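Local coordinates for protein 3,4-dihydroxybenzoate decarboxylase (Enterobacter cloacae, PDB 5NY5) that catalyses the decarboxylation of 3,4-dihydroxybenzoate to catechol and the reverse para-carboxylation of catechols, as a prenylated-flavin-dependent enzyme of the UbiD family, at residues A[137-151]-A[317-330]. Residues are numbered along the deposited sequence; the frame is centred on the assembly and turned at random.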
ATOM      1  N   ALA A 137      36.015  39.537  -4.928  1.00 55.90           N
ATOM      2  CA  ALA A 137      35.080  38.424  -5.021  1.00 54.98           C
ATOM      3  C   ALA A 137      34.612  38.036  -3.625  1.00 54.81           C
ATOM      4  O   ALA A 137      35.449  37.752  -2.758  1.00 55.85           O
ATOM      5  CB  ALA A 137      35.731  37.235  -5.716  1.00 55.60           C
ATOM      6  N   PRO A 138      33.312  38.011  -3.360  1.00 53.70           N
ATOM      7  CA  PRO A 138      32.838  37.729  -2.006  1.00 53.66           C
ATOM      8  C   PRO A 138      32.769  36.237  -1.724  1.00 53.87           C
ATOM      9  O   PRO A 138      32.755  35.397  -2.624  1.00 53.77           O
ATOM     10  CB  PRO A 138      31.436  38.353  -1.981  1.00 52.51           C
ATOM     11  CG  PRO A 138      31.149  38.808  -3.409  1.00 51.97           C
ATOM     12  CD  PRO A 138      32.196  38.220  -4.292  1.00 52.61           C
ATOM     13  N   THR A 139      32.742  35.922  -0.434  1.00 54.35           N
ATOM     14  CA  THR A 139      32.464  34.579   0.052  1.00 54.63           C
ATOM     15  C   THR A 139      31.106  34.597   0.732  1.00 53.79           C
ATOM     16  O   THR A 139      30.836  35.474   1.560  1.00 58.41           O
ATOM     17  CB  THR A 139      33.541  34.105   1.030  1.00 56.18           C
ATOM     18  OG1 THR A 139      33.459  34.870   2.237  1.00 56.47           O
ATOM     19  CG2 THR A 139      34.923  34.281   0.424  1.00 57.20           C
ATOM     20  N   ASN A 140      30.247  33.640   0.377  1.00 53.27           N
ATOM     21  CA  ASN A 140      28.898  33.631   0.931  1.00 52.57           C
ATOM     22  C   ASN A 140      28.891  33.195   2.393  1.00 53.39           C
ATOM     23  O   ASN A 140      28.194  33.796   3.218  1.00 53.16           O
ATOM     24  CB  ASN A 140      27.992  32.733   0.093  1.00 51.97           C
ATOM     25  CG  ASN A 140      27.307  33.487  -1.028  1.00 52.85           C
ATOM     26  OD1 ASN A 140      26.121  33.804  -0.941  1.00 50.28           O
ATOM     27  ND2 ASN A 140      28.052  33.789  -2.083  1.00 50.96           N
ATOM     28  N   THR A 141      29.644  32.160   2.731  1.00 54.51           N
ATOM     29  CA  THR A 141      29.734  31.658   4.094  1.00 55.59           C
ATOM     30  C   THR A 141      31.191  31.493   4.476  1.00 57.08           C
ATOM     31  O   THR A 141      32.059  31.340   3.608  1.00 57.37           O
ATOM     32  CB  THR A 141      29.012  30.311   4.259  1.00 55.85           C
ATOM     33  OG1 THR A 141      29.710  29.298   3.528  1.00 56.52           O
ATOM     34  CG2 THR A 141      27.578  30.400   3.766  1.00 54.53           C
ATOM     35  N   PRO A 142      31.504  31.520   5.776  1.00 58.22           N
ATOM     36  CA  PRO A 142      32.889  31.284   6.207  1.00 59.94           C
ATOM     37  C   PRO A 142      33.441  29.914   5.830  1.00 61.01           C
ATOM     38  O   PRO A 142      34.664  29.735   5.888  1.00 62.46           O
ATOM     39  CB  PRO A 142      32.816  31.452   7.731  1.00 60.99           C
ATOM     40  CG  PRO A 142      31.632  32.326   7.952  1.00 59.61           C
ATOM     41  CD  PRO A 142      30.646  31.961   6.889  1.00 58.08           C
ATOM     42  N   ILE A 143      32.599  28.953   5.449  1.00 60.52           N
ATOM     43  CA  ILE A 143      33.066  27.615   5.099  1.00 61.69           C
ATOM     44  C   ILE A 143      33.120  27.398   3.589  1.00 60.89           C
ATOM     45  O   ILE A 143      33.226  26.252   3.136  1.00 61.63           O
ATOM     46  CB  ILE A 143      32.208  26.530   5.768  1.00 62.20           C
ATOM     47  CG1 ILE A 143      30.802  26.518   5.172  1.00 60.48           C
ATOM     48  CG2 ILE A 143      32.154  26.742   7.273  1.00 63.16           C
ATOM     49  CD1 ILE A 143      29.943  25.375   5.656  1.00 61.07           C
ATOM     50  N   ASP A 144      33.046  28.466   2.801  1.00 59.54           N
ATOM     51  CA  ASP A 144      33.151  28.334   1.356  1.00 58.93           C
ATOM     52  C   ASP A 144      34.564  27.922   0.956  1.00 60.45           C
ATOM     53  O   ASP A 144      35.533  28.117   1.696  1.00 61.77           O
ATOM     54  CB  ASP A 144      32.774  29.646   0.668  1.00 57.38           C
ATOM     55  CG  ASP A 144      31.281  29.905   0.681  1.00 55.92           C
ATOM     56  OD1 ASP A 144      30.554  29.187   1.401  1.00 56.09           O
ATOM     57  OD2 ASP A 144      30.834  30.831  -0.028  1.00 54.74           O
ATOM     58  N   ALA A 145      34.677  27.344  -0.240  1.00 60.42           N
ATOM     59  CA  ALA A 145      35.978  26.921  -0.740  1.00 61.95           C
ATOM     60  C   ALA A 145      36.907  28.098  -1.001  1.00 62.02           C
ATOM     61  O   ALA A 145      38.127  27.915  -1.029  1.00 63.64           O
ATOM     62  CB  ALA A 145      35.811  26.105  -2.020  1.00 61.90           C
ATOM     63  N   GLY A 146      36.355  29.291  -1.186  1.00 60.48           N
ATOM     64  CA  GLY A 146      37.131  30.471  -1.479  1.00 60.54           C
ATOM     65  C   GLY A 146      36.238  31.537  -2.071  1.00 58.73           C
ATOM     66  O   GLY A 146      35.027  31.344  -2.215  1.00 63.02           O
ATOM     67  N   PRO A 147      36.810  32.689  -2.408  1.00 58.72           N
ATOM     68  CA  PRO A 147      36.019  33.732  -3.071  1.00 57.24           C
ATOM     69  C   PRO A 147      35.429  33.221  -4.376  1.00 56.49           C
ATOM     70  O   PRO A 147      36.066  32.472  -5.116  1.00 57.30           O
ATOM     71  CB  PRO A 147      37.032  34.860  -3.301  1.00 57.92           C
ATOM     72  CG  PRO A 147      38.379  34.244  -3.084  1.00 59.74           C
ATOM     73  CD  PRO A 147      38.181  33.131  -2.115  1.00 60.24           C
ATOM     74  N   PHE A 148      34.193  33.630  -4.647  1.00 55.08           N
ATOM     75  CA  PHE A 148      33.409  33.092  -5.749  1.00 55.04           C
ATOM     76  C   PHE A 148      32.842  34.210  -6.609  1.00 53.46           C
ATOM     77  O   PHE A 148      32.385  35.234  -6.092  1.00 52.89           O
ATOM     78  CB  PHE A 148      32.245  32.229  -5.234  1.00 53.79           C
ATOM     79  CG  PHE A 148      32.514  30.752  -5.257  1.00 54.67           C
ATOM     80  CD1 PHE A 148      32.371  30.029  -6.427  1.00 54.78           C
ATOM     81  CD2 PHE A 148      32.883  30.082  -4.103  1.00 57.17           C
ATOM     82  CE1 PHE A 148      32.608  28.669  -6.452  1.00 55.76           C
ATOM     83  CE2 PHE A 148      33.121  28.721  -4.119  1.00 56.58           C
ATOM     84  CZ  PHE A 148      32.984  28.014  -5.296  1.00 57.30           C
ATOM     85  N   PHE A 149      32.877  34.006  -7.922  1.00 63.14           N
ATOM     86  CA  PHE A 149      32.026  34.726  -8.859  1.00 62.14           C
ATOM     87  C   PHE A 149      30.885  33.795  -9.241  1.00 61.98           C
ATOM     88  O   PHE A 149      31.127  32.656  -9.651  1.00 63.10           O
ATOM     89  CB  PHE A 149      32.794  35.159 -10.111  1.00 62.78           C
ATOM     90  CG  PHE A 149      33.979  36.037  -9.832  1.00 63.25           C
ATOM     91  CD1 PHE A 149      33.812  37.384  -9.567  1.00 62.34           C
ATOM     92  CD2 PHE A 149      35.262  35.520  -9.859  1.00 64.77           C
ATOM     93  CE1 PHE A 149      34.901  38.194  -9.317  1.00 62.96           C
ATOM     94  CE2 PHE A 149      36.354  36.324  -9.609  1.00 65.38           C
ATOM     95  CZ  PHE A 149      36.174  37.663  -9.339  1.00 64.49           C
ATOM     96  N   CYS A 150      29.649  34.266  -9.101  1.00 60.76           N
ATOM     97  CA  CYS A 150      28.494  33.399  -9.265  1.00 60.70           C
ATOM     98  C   CYS A 150      27.643  33.716 -10.485  1.00 60.27           C
ATOM     99  O   CYS A 150      26.723  32.949 -10.787  1.00 60.47           O
ATOM    100  CB  CYS A 150      27.614  33.452  -8.010  1.00 59.94           C
ATOM    101  SG  CYS A 150      28.449  32.876  -6.522  1.00 60.68           S
ATOM    102  N   LEU A 151      27.914  34.807 -11.190  1.00 59.84           N
ATOM    103  CA  LEU A 151      27.137  35.192 -12.363  1.00 59.53           C
ATOM    104  C   LEU A 151      28.063  35.505 -13.531  1.00 60.30           C
ATOM    105  O   LEU A 151      27.978  36.556 -14.171  1.00 59.87           O
ATOM    106  CB  LEU A 151      26.224  36.373 -12.042  1.00 58.19           C
ATOM    107  CG  LEU A 151      25.089  36.061 -11.065  1.00 65.23           C
ATOM    108  CD1 LEU A 151      24.306  37.316 -10.717  1.00 56.41           C
ATOM    109  CD2 LEU A 151      24.172  34.997 -11.646  1.00 58.08           C
ATOM    110  N   LEU A 317      30.738  45.160  -9.668  1.00 59.13           N
ATOM    111  CA  LEU A 317      30.865  43.712  -9.538  1.00 58.80           C
ATOM    112  C   LEU A 317      29.504  43.143  -9.153  1.00 57.37           C
ATOM    113  O   LEU A 317      29.009  43.396  -8.052  1.00 56.79           O
ATOM    114  CB  LEU A 317      31.930  43.348  -8.507  1.00 59.47           C
ATOM    115  CG  LEU A 317      32.179  41.851  -8.319  1.00 59.37           C
ATOM    116  CD1 LEU A 317      32.428  41.184  -9.657  1.00 59.81           C
ATOM    117  CD2 LEU A 317      33.351  41.614  -7.384  1.00 60.34           C
ATOM    118  N   GLN A 318      28.896  42.384 -10.060  1.00 56.90           N
ATOM    119  CA  GLN A 318      27.588  41.784  -9.836  1.00 55.64           C
ATOM    120  C   GLN A 318      27.737  40.307  -9.497  1.00 55.41           C
ATOM    121  O   GLN A 318      28.477  39.581 -10.168  1.00 56.12           O
ATOM    122  CB  GLN A 318      26.688  41.946 -11.062  1.00 55.34           C
ATOM    123  CG  GLN A 318      25.322  41.304 -10.912  1.00 54.15           C
ATOM    124  CD  GLN A 318      24.435  41.520 -12.119  1.00 54.00           C
ATOM    125  OE1 GLN A 318      24.904  41.905 -13.188  1.00 54.84           O
ATOM    126  NE2 GLN A 318      23.142  41.278 -11.953  1.00 53.04           N
ATOM    127  N   THR A 319      27.034  39.871  -8.457  1.00 54.54           N
ATOM    128  CA  THR A 319      26.973  38.468  -8.075  1.00 54.25           C
ATOM    129  C   THR A 319      25.638  38.237  -7.375  1.00 53.06           C
ATOM    130  O   THR A 319      24.747  39.091  -7.409  1.00 52.51           O
ATOM    131  CB  THR A 319      28.177  38.085  -7.203  1.00 55.06           C
ATOM    132  OG1 THR A 319      28.176  36.671  -6.975  1.00 54.98           O
ATOM    133  CG2 THR A 319      28.129  38.812  -5.870  1.00 54.92           C
ATOM    134  N   LEU A 320      25.485  37.073  -6.749  1.00 52.76           N
ATOM    135  CA  LEU A 320      24.264  36.741  -6.032  1.00 51.74           C
ATOM    136  C   LEU A 320      24.607  36.304  -4.616  1.00 51.86           C
ATOM    137  O   LEU A 320      25.769  36.072  -4.273  1.00 52.72           O
ATOM    138  CB  LEU A 320      23.458  35.650  -6.757  1.00 51.23           C
ATOM    139  CG  LEU A 320      24.144  34.366  -7.238  1.00 51.82           C
ATOM    140  CD1 LEU A 320      24.488  33.424  -6.096  1.00 51.96           C
ATOM    141  CD2 LEU A 320      23.273  33.656  -8.261  1.00 51.45           C
ATOM    142  N   VAL A 321      23.570  36.191  -3.793  1.00 51.09           N
ATOM    143  CA  VAL A 321      23.681  35.710  -2.421  1.00 51.18           C
ATOM    144  C   VAL A 321      22.587  34.676  -2.197  1.00 50.41           C
ATOM    145  O   VAL A 321      21.433  34.898  -2.576  1.00 49.64           O
ATOM    146  CB  VAL A 321      23.559  36.856  -1.398  1.00 51.25           C
ATOM    147  CG1 VAL A 321      23.488  36.310   0.016  1.00 51.36           C
ATOM    148  CG2 VAL A 321      24.728  37.821  -1.536  1.00 52.16           C
ATOM    149  N   GLY A 322      22.947  33.551  -1.592  1.00 50.72           N
ATOM    150  CA  GLY A 322      21.955  32.551  -1.249  1.00 50.13           C
ATOM    151  C   GLY A 322      22.233  31.129  -1.692  1.00 50.42           C
ATOM    152  O   GLY A 322      22.627  30.301  -0.878  1.00 50.89           O
ATOM    153  N   PRO A 323      22.037  30.831  -2.989  1.00 50.28           N
ATOM    154  CA  PRO A 323      21.670  31.734  -4.084  1.00 49.94           C
ATOM    155  C   PRO A 323      20.227  32.225  -4.041  1.00 48.97           C
ATOM    156  O   PRO A 323      19.882  33.099  -4.831  1.00 48.76           O
ATOM    157  CB  PRO A 323      21.914  30.881  -5.327  1.00 50.31           C
ATOM    158  CG  PRO A 323      21.680  29.500  -4.873  1.00 50.36           C
ATOM    159  CD  PRO A 323      22.191  29.443  -3.461  1.00 50.65           C
ATOM    160  N   GLY A 324      19.411  31.666  -3.154  1.00 48.51           N
ATOM    161  CA  GLY A 324      18.143  32.282  -2.794  1.00 47.77           C
ATOM    162  C   GLY A 324      17.227  32.510  -3.970  1.00 47.31           C
ATOM    163  O   GLY A 324      17.240  31.766  -4.952  1.00 47.41           O
ATOM    164  N   GLU A 325      16.417  33.570  -3.873  1.00 46.91           N
ATOM    165  CA  GLU A 325      15.436  33.868  -4.911  1.00 46.55           C
ATOM    166  C   GLU A 325      16.093  34.193  -6.247  1.00 46.98           C
ATOM    167  O   GLU A 325      15.478  34.003  -7.302  1.00 46.89           O
ATOM    168  CB  GLU A 325      14.556  35.031  -4.467  1.00 46.26           C
ATOM    169  CG  GLU A 325      13.342  35.272  -5.339  1.00 45.94           C
ATOM    170  CD  GLU A 325      12.232  34.289  -5.053  1.00 45.49           C
ATOM    171  OE1 GLU A 325      12.295  33.622  -4.002  1.00 45.41           O
ATOM    172  OE2 GLU A 325      11.301  34.180  -5.873  1.00 45.33           O
ATOM    173  N   GLU A 326      17.329  34.692  -6.226  1.00 47.55           N
ATOM    174  CA  GLU A 326      18.021  34.987  -7.474  1.00 48.10           C
ATOM    175  C   GLU A 326      18.183  33.728  -8.320  1.00 51.54           C
ATOM    176  O   GLU A 326      18.025  33.769  -9.546  1.00 53.55           O
ATOM    177  CB  GLU A 326      19.376  35.631  -7.178  1.00 48.77           C
ATOM    178  CG  GLU A 326      20.008  36.305  -8.375  1.00 49.40           C
ATOM    179  CD  GLU A 326      20.659  37.628  -8.021  1.00 49.81           C
ATOM    180  OE1 GLU A 326      21.013  37.821  -6.839  1.00 49.83           O
ATOM    181  OE2 GLU A 326      20.809  38.477  -8.925  1.00 50.21           O
ATOM    182  N   HIS A 327      18.481  32.595  -7.682  1.00 48.41           N
ATOM    183  CA  HIS A 327      18.522  31.335  -8.416  1.00 48.72           C
ATOM    184  C   HIS A 327      17.129  30.921  -8.870  1.00 48.16           C
ATOM    185  O   HIS A 327      16.959  30.424  -9.990  1.00 48.49           O
ATOM    186  CB  HIS A 327      19.149  30.242  -7.554  1.00 49.03           C
ATOM    187  CG  HIS A 327      19.315  28.936  -8.265  1.00 49.55           C
ATOM    188  ND1 HIS A 327      18.260  28.089  -8.525  1.00 49.20           N
ATOM    189  CD2 HIS A 327      20.415  28.332  -8.773  1.00 50.52           C
ATOM    190  CE1 HIS A 327      18.701  27.020  -9.163  1.00 49.94           C
ATOM    191  NE2 HIS A 327      20.006  27.143  -9.326  1.00 50.76           N
ATOM    192  N   THR A 328      16.124  31.109  -8.012  1.00 47.44           N
ATOM    193  CA  THR A 328      14.758  30.733  -8.363  1.00 46.97           C
ATOM    194  C   THR A 328      14.296  31.435  -9.634  1.00 47.08           C
ATOM    195  O   THR A 328      13.617  30.833 -10.472  1.00 47.16           O
ATOM    196  CB  THR A 328      13.812  31.055  -7.205  1.00 46.31           C
ATOM    197  OG1 THR A 328      14.152  30.257  -6.066  1.00 46.31           O
ATOM    198  CG2 THR A 328      12.374  30.780  -7.602  1.00 45.92           C
ATOM    199  N   THR A 329      14.652  32.711  -9.794  1.00 47.20           N
ATOM    200  CA  THR A 329      14.289  33.431 -11.009  1.00 47.46           C
ATOM    201  C   THR A 329      14.999  32.848 -12.222  1.00 48.23           C
ATOM    202  O   THR A 329      14.362  32.493 -13.219  1.00 48.45           O
ATOM    203  CB  THR A 329      14.623  34.914 -10.866  1.00 47.57           C
ATOM    204  OG1 THR A 329      13.792  35.500  -9.861  1.00 46.99           O
ATOM    205  CG2 THR A 329      14.404  35.638 -12.183  1.00 48.04           C
ATOM    206  N   LEU A 330      16.326  32.735 -12.148  1.00 48.76           N
ATOM    207  CA  LEU A 330      17.102  32.322 -13.312  1.00 49.69           C
ATOM    208  C   LEU A 330      16.797  30.884 -13.715  1.00 49.91           C
ATOM    209  O   LEU A 330      16.808  30.554 -14.904  1.00 50.61           O
ATOM    210  CB  LEU A 330      18.594  32.503 -13.033  1.00 50.30           C
ATOM    211  CG  LEU A 330      19.029  33.947 -12.771  1.00 50.31           C
ATOM    212  CD1 LEU A 330      20.518  34.031 -12.479  1.00 51.03           C
ATOM    213  CD2 LEU A 330      18.660  34.837 -13.947  1.00 50.65           C
TER
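Leu151 is the apolar centre of this contact, and its two methyls part company. Leu151 CD1 lies against the backbone of Thr319, 3.7 Å from its carbonyl C, while Leu151 CD2 packs 3.8 Å from Leu320 CD2 and also meets Leu330 CD1 at 3.9 Å, so one leucine bridges Thr319 and Leu320 to the helix that follows. Leu320 reaches it because CG is tucked between its own backbone N and carbonyl carbon (chi1 49°), which leaves CD2 for Leu151 and brings Leu320 CD1 to 3.7 Å from Cys150 CB. Further along, Leu317 crosses Phe149 at about a right angle, its CD1 meeting the ring at the edge, near the ring plane, 3.9 Å from Phe149 CE1; Ala137 CB, from the same segment as Phe149, sits above one face of the ring, toward its rim. Pro138 CG, at the rim of its ring, meets the methyl CG2 of Thr319.

One hydrogen bond joins the segments. Asn140 OD1 accepts the N-H of Gly322 at 3.2 Å, nearly straight at 160° but with the donor tilted out of the carbonyl plane. This fixes the loop just before the cis peptide of Pro323, where the Gly322 backbone angles call for glycine. Asn140 is itself steadied through its backbone N, which donates to Asp144 OD2 from above the carboxylate plane, across the type I turn 141-144.

Residues 148-151 and 317-319 run at 73° to each other; their strands, 148-157 and 316-319, belong to different sheets. Helix 324-346 lies beside Leu151, and helix 34-42 touches Asn140 and Val321. Glu326, near Leu151, hydrogen-bonds His76. Strand 165-174, which pairs with 148-157, carries Ile169 and Arg171 of the prenylated FMN site, close to Leu151 and Cys150, consistent with a place behind the cofactor pocket, while Phe478 of a second subunit packs on Asn140.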